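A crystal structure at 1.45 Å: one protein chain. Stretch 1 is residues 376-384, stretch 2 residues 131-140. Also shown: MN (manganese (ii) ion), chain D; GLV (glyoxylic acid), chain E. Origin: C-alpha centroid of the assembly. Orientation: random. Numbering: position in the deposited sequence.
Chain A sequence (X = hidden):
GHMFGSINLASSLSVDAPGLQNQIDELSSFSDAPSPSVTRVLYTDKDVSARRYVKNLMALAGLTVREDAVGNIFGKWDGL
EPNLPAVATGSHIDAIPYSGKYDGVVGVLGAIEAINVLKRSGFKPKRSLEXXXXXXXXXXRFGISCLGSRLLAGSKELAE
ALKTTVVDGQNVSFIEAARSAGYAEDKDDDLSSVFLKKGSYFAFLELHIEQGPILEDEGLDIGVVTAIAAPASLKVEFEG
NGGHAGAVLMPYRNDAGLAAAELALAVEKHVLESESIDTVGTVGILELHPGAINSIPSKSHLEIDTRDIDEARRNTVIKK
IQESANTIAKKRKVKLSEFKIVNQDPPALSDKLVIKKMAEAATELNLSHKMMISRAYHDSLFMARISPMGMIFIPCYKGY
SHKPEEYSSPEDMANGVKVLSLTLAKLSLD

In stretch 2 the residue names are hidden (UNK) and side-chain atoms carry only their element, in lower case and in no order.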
ATOM      1  N   ALA A 376     -10.720  23.239   6.918  1.00 13.42           N
ATOM      2  CA  ALA A 376     -11.069  21.878   7.295  1.00 12.88           C
ATOM      3  C   ALA A 376     -12.579  21.742   7.390  1.00 13.18           C
ATOM      4  O   ALA A 376     -13.291  22.727   7.610  1.00 13.98           O
ATOM      5  CB  ALA A 376     -10.426  21.531   8.631  1.00 13.44           C
ATOM      6  N   TYR A 377     -13.083  20.523   7.229  1.00 13.75           N
ATOM      7  CA  TYR A 377     -14.475  20.271   7.604  1.00 13.92           C
ATOM      8  C   TYR A 377     -14.516  19.725   9.027  1.00 13.59           C
ATOM      9  O   TYR A 377     -13.470  19.400   9.617  1.00 13.75           O
ATOM     10  CB  TYR A 377     -15.202  19.349   6.595  1.00 14.72           C
ATOM     11  CG  TYR A 377     -14.507  18.022   6.346  1.00 14.94           C
ATOM     12  CD1 TYR A 377     -13.721  17.811   5.205  1.00 12.82           C
ATOM     13  CD2 TYR A 377     -14.632  16.977   7.258  1.00 13.10           C
ATOM     14  CE1 TYR A 377     -13.073  16.587   4.992  1.00 14.76           C
ATOM     15  CE2 TYR A 377     -13.997  15.764   7.057  1.00 16.03           C
ATOM     16  CZ  TYR A 377     -13.230  15.568   5.928  1.00 14.84           C
ATOM     17  OH  TYR A 377     -12.593  14.357   5.743  1.00 16.09           O
ATOM     18  N   HIS A 378     -15.718  19.666   9.593  1.00 13.82           N
ATOM     19  CA  HIS A 378     -15.919  19.298  10.987  1.00 13.32           C
ATOM     20  C   HIS A 378     -17.316  18.735  11.131  1.00 13.96           C
ATOM     21  O   HIS A 378     -18.155  18.940  10.262  1.00 14.01           O
ATOM     22  CB  HIS A 378     -15.839  20.535  11.883  1.00 13.92           C
ATOM     23  CG  HIS A 378     -14.550  21.287  11.784  1.00 12.23           C
ATOM     24  ND1 HIS A 378     -13.410  20.909  12.464  1.00 13.46           N
ATOM     25  CD2 HIS A 378     -14.230  22.417  11.113  1.00 11.58           C
ATOM     26  CE1 HIS A 378     -12.445  21.773  12.208  1.00 13.97           C
ATOM     27  NE2 HIS A 378     -12.918  22.699  11.393  1.00 12.45           N
ATOM     28  N   ASP A 379     -17.588  18.086  12.254  1.00 13.83           N
ATOM     29  CA  ASP A 379     -18.958  17.694  12.580  1.00 15.07           C
ATOM     30  C   ASP A 379     -19.938  18.869  12.566  1.00 14.82           C
ATOM     31  O   ASP A 379     -21.114  18.691  12.255  1.00 15.60           O
ATOM     32  CB  ASP A 379     -18.987  16.970  13.925  1.00 13.98           C
ATOM     33  CG  ASP A 379     -18.272  15.629  13.854  1.00 15.45           C
ATOM     34  OD1 ASP A 379     -18.740  14.786  13.065  1.00 17.69           O
ATOM     35  OD2 ASP A 379     -17.252  15.419  14.552  1.00 15.99           O
ATOM     36  N   SER A 380     -19.445  20.063  12.885  1.00 13.09           N
ATOM     37  CA  SER A 380     -20.241  21.288  12.807  1.00 14.13           C
ATOM     38  C   SER A 380     -20.890  21.475  11.432  1.00 15.50           C
ATOM     39  O   SER A 380     -21.973  22.053  11.330  1.00 15.50           O
ATOM     40  CB  SER A 380     -19.361  22.499  13.135  1.00 14.02           C
ATOM     41  OG  SER A 380     -19.009  22.528  14.509  1.00 16.15           O
ATOM     42  N   LEU A 381     -20.241  20.988  10.376  1.00 13.73           N
ATOM     43  CA  LEU A 381     -20.763  21.158   9.021  1.00 15.37           C
ATOM     44  C   LEU A 381     -22.138  20.500   8.895  1.00 18.52           C
ATOM     45  O   LEU A 381     -23.044  21.041   8.248  1.00 17.61           O
ATOM     46  CB  LEU A 381     -19.791  20.554   7.998  1.00 15.43           C
ATOM     47  CG  LEU A 381     -20.208  20.615   6.528  1.00 16.56           C
ATOM     48  CD1 LEU A 381     -20.389  22.048   6.094  1.00 18.76           C
ATOM     49  CD2 LEU A 381     -19.160  19.937   5.671  1.00 15.13           C
ATOM     50  N   PHE A 382     -22.297  19.346   9.534  1.00 14.13           N
ATOM     51  CA  PHE A 382     -23.555  18.602   9.452  1.00 16.94           C
ATOM     52  C   PHE A 382     -24.531  18.922  10.581  1.00 18.25           C
ATOM     53  O   PHE A 382     -25.757  18.904  10.380  1.00 19.09           O
ATOM     54  CB  PHE A 382     -23.269  17.111   9.304  1.00 16.70           C
ATOM     55  CG  PHE A 382     -22.505  16.813   8.056  1.00 15.98           C
ATOM     56  CD1 PHE A 382     -23.167  16.746   6.838  1.00 18.87           C
ATOM     57  CD2 PHE A 382     -21.123  16.720   8.071  1.00 15.57           C
ATOM     58  CE1 PHE A 382     -22.469  16.538   5.670  1.00 19.44           C
ATOM     59  CE2 PHE A 382     -20.418  16.517   6.904  1.00 16.74           C
ATOM     60  CZ  PHE A 382     -21.086  16.425   5.703  1.00 17.64           C
ATOM     61  N   MET A 383     -24.001  19.251  11.757  1.00 15.41           N
ATOM     62  CA  MET A 383     -24.845  19.719  12.854  1.00 15.29           C
ATOM     63  C   MET A 383     -25.607  20.980  12.460  1.00 17.23           C
ATOM     64  O   MET A 383     -26.708  21.217  12.957  1.00 17.71           O
ATOM     65  CB  MET A 383     -24.014  19.956  14.127  1.00 16.09           C
ATOM     66  CG  MET A 383     -23.469  18.681  14.760  1.00 17.08           C
ATOM     67  SD  MET A 383     -24.740  17.444  15.143  1.00 19.91           S
ATOM     68  CE  MET A 383     -25.535  18.212  16.556  1.00 21.96           C
ATOM     69  N   ALA A 384     -25.023  21.774  11.567  1.00 17.52           N
ATOM     70  CA  ALA A 384     -25.656  22.993  11.055  1.00 17.98           C
ATOM     71  C   ALA A 384     -26.985  22.714  10.351  1.00 22.58           C
ATOM     72  O   ALA A 384     -27.818  23.612  10.199  1.00 20.90           O
ATOM     73  CB  ALA A 384     -24.714  23.734  10.118  1.00 19.23           C
ATOM     74  N   UNK A 131     -22.800  17.370  25.961  1.00 15.76           N
ATOM     75  CA  UNK A 131     -21.557  17.132  25.252  1.00 15.12           C
ATOM     76  C   UNK A 131     -21.727  15.931  24.338  1.00 16.01           C
ATOM     77  O   UNK A 131     -22.224  14.882  24.758  1.00 17.73           O
ATOM     78  c   UNK A 131     -20.407  16.843  26.221  1.00 16.26           C
ATOM     79  c   UNK A 131     -20.228  18.004  27.196  1.00 18.48           C
ATOM     80  c   UNK A 131     -19.093  17.791  28.159  1.00 20.02           C
ATOM     81  c   UNK A 131     -19.112  16.582  25.441  1.00 17.22           C
ATOM     82  N   UNK A 132     -21.304  16.083  23.088  1.00 14.92           N
ATOM     83  CA  UNK A 132     -21.369  14.999  22.121  1.00 15.01           C
ATOM     84  C   UNK A 132     -19.965  14.562  21.732  1.00 15.30           C
ATOM     85  O   UNK A 132     -19.156  15.372  21.267  1.00 15.50           O
ATOM     86  c   UNK A 132     -23.522  15.935  21.160  1.00 16.58           C
ATOM     87  c   UNK A 132     -24.245  16.503  19.961  1.00 18.26           C
ATOM     88  c   UNK A 132     -22.203  14.233  19.882  1.00 16.11           C
ATOM     89  c   UNK A 132     -22.119  15.411  20.837  1.00 15.76           C
ATOM     90  N   UNK A 133     -19.671  13.288  21.941  1.00 15.08           N
ATOM     91  CA  UNK A 133     -18.502  12.673  21.330  1.00 14.30           C
ATOM     92  C   UNK A 133     -18.997  11.985  20.076  1.00 15.00           C
ATOM     93  O   UNK A 133     -19.648  10.944  20.151  1.00 15.88           O
ATOM     94  c   UNK A 133     -17.841  11.676  22.284  1.00 15.75           C
ATOM     95  c   UNK A 133     -16.792  10.740  21.670  1.00 16.61           C
ATOM     96  c   UNK A 133     -16.139   9.891  22.756  1.00 20.00           C
ATOM     97  c   UNK A 133     -15.729  11.516  20.885  1.00 17.56           C
ATOM     98  N   UNK A 134     -18.731  12.579  18.918  1.00 13.63           N
ATOM     99  CA  UNK A 134     -19.164  11.971  17.665  1.00 13.70           C
ATOM    100  C   UNK A 134     -18.417  10.659  17.453  1.00 14.73           C
ATOM    101  O   UNK A 134     -17.243  10.540  17.809  1.00 15.71           O
ATOM    102  c   UNK A 134     -20.136  16.454  17.395  1.00 16.87           C
ATOM    103  c   UNK A 134     -19.812  14.182  16.636  1.00 15.74           C
ATOM    104  c   UNK A 134     -21.112  14.185  16.157  1.00 15.38           C
ATOM    105  c   UNK A 134     -21.916  15.306  16.290  1.00 15.37           C
ATOM    106  c   UNK A 134     -18.958  12.951  16.514  1.00 14.00           C
ATOM    107  c   UNK A 134     -21.424  16.447  16.906  1.00 14.50           C
ATOM    108  c   UNK A 134     -19.335  15.321  17.265  1.00 13.86           C
ATOM    109  N   UNK A 135     -19.104   9.655  16.920  1.00 13.75           N
ATOM    110  CA  UNK A 135     -18.537   8.318  16.893  1.00 15.01           C
ATOM    111  C   UNK A 135     -17.266   8.228  16.040  1.00 13.67           C
ATOM    112  O   UNK A 135     -16.369   7.441  16.328  1.00 15.43           O
ATOM    113  c   UNK A 135     -19.587   7.260  16.461  1.00 15.82           C
ATOM    114  o   UNK A 135     -19.151   5.965  16.887  1.00 17.09           O
ATOM    115  c   UNK A 135     -19.834   7.281  14.951  1.00 16.07           C
ATOM    116  N   UNK A 136     -17.202   9.056  15.002  1.00 15.18           N
ATOM    117  CA  UNK A 136     -16.033   9.158  14.135  1.00 14.00           C
ATOM    118  C   UNK A 136     -16.259  10.342  13.224  1.00 15.48           C
ATOM    119  O   UNK A 136     -17.381  10.550  12.752  1.00 16.70           O
ATOM    120  o   UNK A 136     -15.043   8.129  12.170  1.00 18.37           O
ATOM    121  c   UNK A 136     -15.873   7.888  13.294  1.00 17.31           C
ATOM    122  N   UNK A 137     -15.207  11.117  12.968  1.00 15.05           N
ATOM    123  CA  UNK A 137     -15.299  12.227  12.032  1.00 15.01           C
ATOM    124  C   UNK A 137     -14.364  12.022  10.842  1.00 14.24           C
ATOM    125  O   UNK A 137     -14.593  12.567   9.759  1.00 14.10           O
ATOM    126  c   UNK A 137     -14.987  13.549  12.751  1.00 15.11           C
ATOM    127  o   UNK A 137     -12.787  14.679  11.486  1.00 16.97           O
ATOM    128  c   UNK A 137     -15.151  14.794  11.894  1.00 15.75           C
ATOM    129  o   UNK A 137     -13.985  16.125  10.333  1.00 19.19           O
ATOM    130  c   UNK A 137     -13.881  15.225  11.198  1.00 15.45           C
ATOM    131  N   UNK A 138     -13.293  11.258  11.044  1.00 12.32           N
ATOM    132  CA  UNK A 138     -12.303  11.055   9.983  1.00 13.91           C
ATOM    133  C   UNK A 138     -12.725   9.943   9.019  1.00 15.56           C
ATOM    134  O   UNK A 138     -13.366   8.979   9.434  1.00 16.11           O
ATOM    135  o   UNK A 138     -10.063  13.208   9.527  1.00 14.56           O
ATOM    136  o   UNK A 138      -9.184  13.849  11.439  1.00 15.95           O
ATOM    137  c   UNK A 138     -10.429  11.884  11.495  1.00 14.01           C
ATOM    138  c   UNK A 138     -10.925  10.771  10.580  1.00 14.42           C
ATOM    139  c   UNK A 138      -9.865  13.058  10.754  1.00 15.59           C
ATOM    140  N   UNK A 139     -12.376  10.078   7.725  1.00 14.47           N
ATOM    141  CA  UNK A 139     -12.844   9.123   6.706  1.00 14.84           C
ATOM    142  C   UNK A 139     -11.972   7.875   6.590  1.00 15.13           C
ATOM    143  O   UNK A 139     -12.167   7.085   5.664  1.00 16.64           O
ATOM    144  c   UNK A 139     -12.747   9.937   5.412  1.00 15.89           C
ATOM    145  c   UNK A 139     -11.587  10.848   5.649  1.00 12.84           C
ATOM    146  c   UNK A 139     -11.720  11.252   7.115  1.00 13.03           C
ATOM    147  N   UNK A 140     -11.034   7.694   7.511  1.00 13.92           N
ATOM    148  CA  UNK A 140      -9.998   6.655   7.404  1.00 14.93           C
ATOM    149  C   UNK A 140     -10.498   5.238   7.120  1.00 14.72           C
ATOM    150  O   UNK A 140      -9.988   4.559   6.217  1.00 17.20           O
ATOM    151  c   UNK A 140      -7.933   5.689   8.522  1.00 16.13           C
ATOM    152  o   UNK A 140      -8.705   7.933   8.999  1.00 13.88           O
ATOM    153  c   UNK A 140      -9.152   6.606   8.691  1.00 14.52           C
TER
HETATM  154 MN    MN D 502      -8.781  15.947  11.124  1.00 26.38          MN
HETATM  155  C1  GLV E 503     -11.056  16.397   8.578  1.00 15.82           C
HETATM  156  O1  GLV E 503     -11.871  17.125   9.430  1.00 16.76           O
HETATM  157  C2  GLV E 503     -10.589  17.155   7.386  1.00 13.91           C
HETATM  158  O2  GLV E 503     -10.950  18.368   7.246  1.00 13.73           O
HETATM  159  O3  GLV E 503      -9.842  16.587   6.535  1.00 14.59           O
HETATM  160  O   HOH W   1     -19.298  12.351  13.171  1.00 14.59           O
HETATM  161  O   HOH W   2     -10.754  16.272  11.890  1.00 17.49           O
HETATM  162  O   HOH W   3      -8.792  17.661  10.485  1.00 17.62           O

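Position 131 carries four carbons, forked at the first with one arm two carbons long, and lies out of reach of stretch 1: I131, on the strand. Position 132 repeats that shape, but its CB points toward stretch 1 and the tip of its long arm meets M383. It is I132, whose CD1 sits 4.0 Å from M383 CE, an apolar contact at the end of both chains. Position 133 has four carbons forked at the second, with its CB directed away; this is L133, which makes no contact.

Position 134 shows one carbon leading into a ring of six carbons with no oxygen, so it is F134 rather than tyrosine. D379 CB stands 3.7 Å from the centroid of the F134 ring, 11° off the normal, a CH-pi contact over the face. M383 CG packs 3.7 Å from F134 CZ, while M383 SD approaches the ring edge, 4.9 Å from the F134 centroid.

At 135, one carbon bears an oxygen and a carbon: T135, turned to partners elsewhere in the structure. Position 136 has one carbon and one oxygen, hence S136. Its CB points away, yet its backbone takes part: water 1 donates to S136 O at 2.7 Å and to D379 OD1 at 2.5 Å.

Position 137 has three carbons, the third carrying two oxygens, and one of its oxygens comes close to the Y377 ring. Two oxygens on the last carbon make a carboxylate, where an amide would carry one oxygen and one nitrogen, and three carbons make the chain glutamate: E137. E137 OE1 receives a hydrogen bond from water 2 at 2.6 Å; E137 OE2 lies 3.3 Å from Y377 CD2 and 2.5 Å from GLV O1. E137 CG also rests 3.4 Å from D379 OD2.

Position 138 has the same composition, with CB directed away and one oxygen on the manganese. This is E138, OE2 binding MN at 2.2 Å. Position 139 closes three carbons onto its own N, so it is P139; its CD lies 3.5 Å from Y377 OH. Position 140, a carbon bearing one oxygen and one carbon, is T140, beyond reach.

The contact has no direct hydrogen bond between the stretches. Packing does the work: M383 and D379, one helical turn apart, both meet F134, and M383 extends the apolar patch to I132. Water 1 links the polar side of D379 to a backbone carbonyl. Beyond this, glyoxylic acid joins the two loops: Y377 N donates to GLV O2 at 3.0 Å, and water 2 bridges E137 to GLV O1 while also binding manganese.

Stretch 2 131-140: IILFTSEEPT
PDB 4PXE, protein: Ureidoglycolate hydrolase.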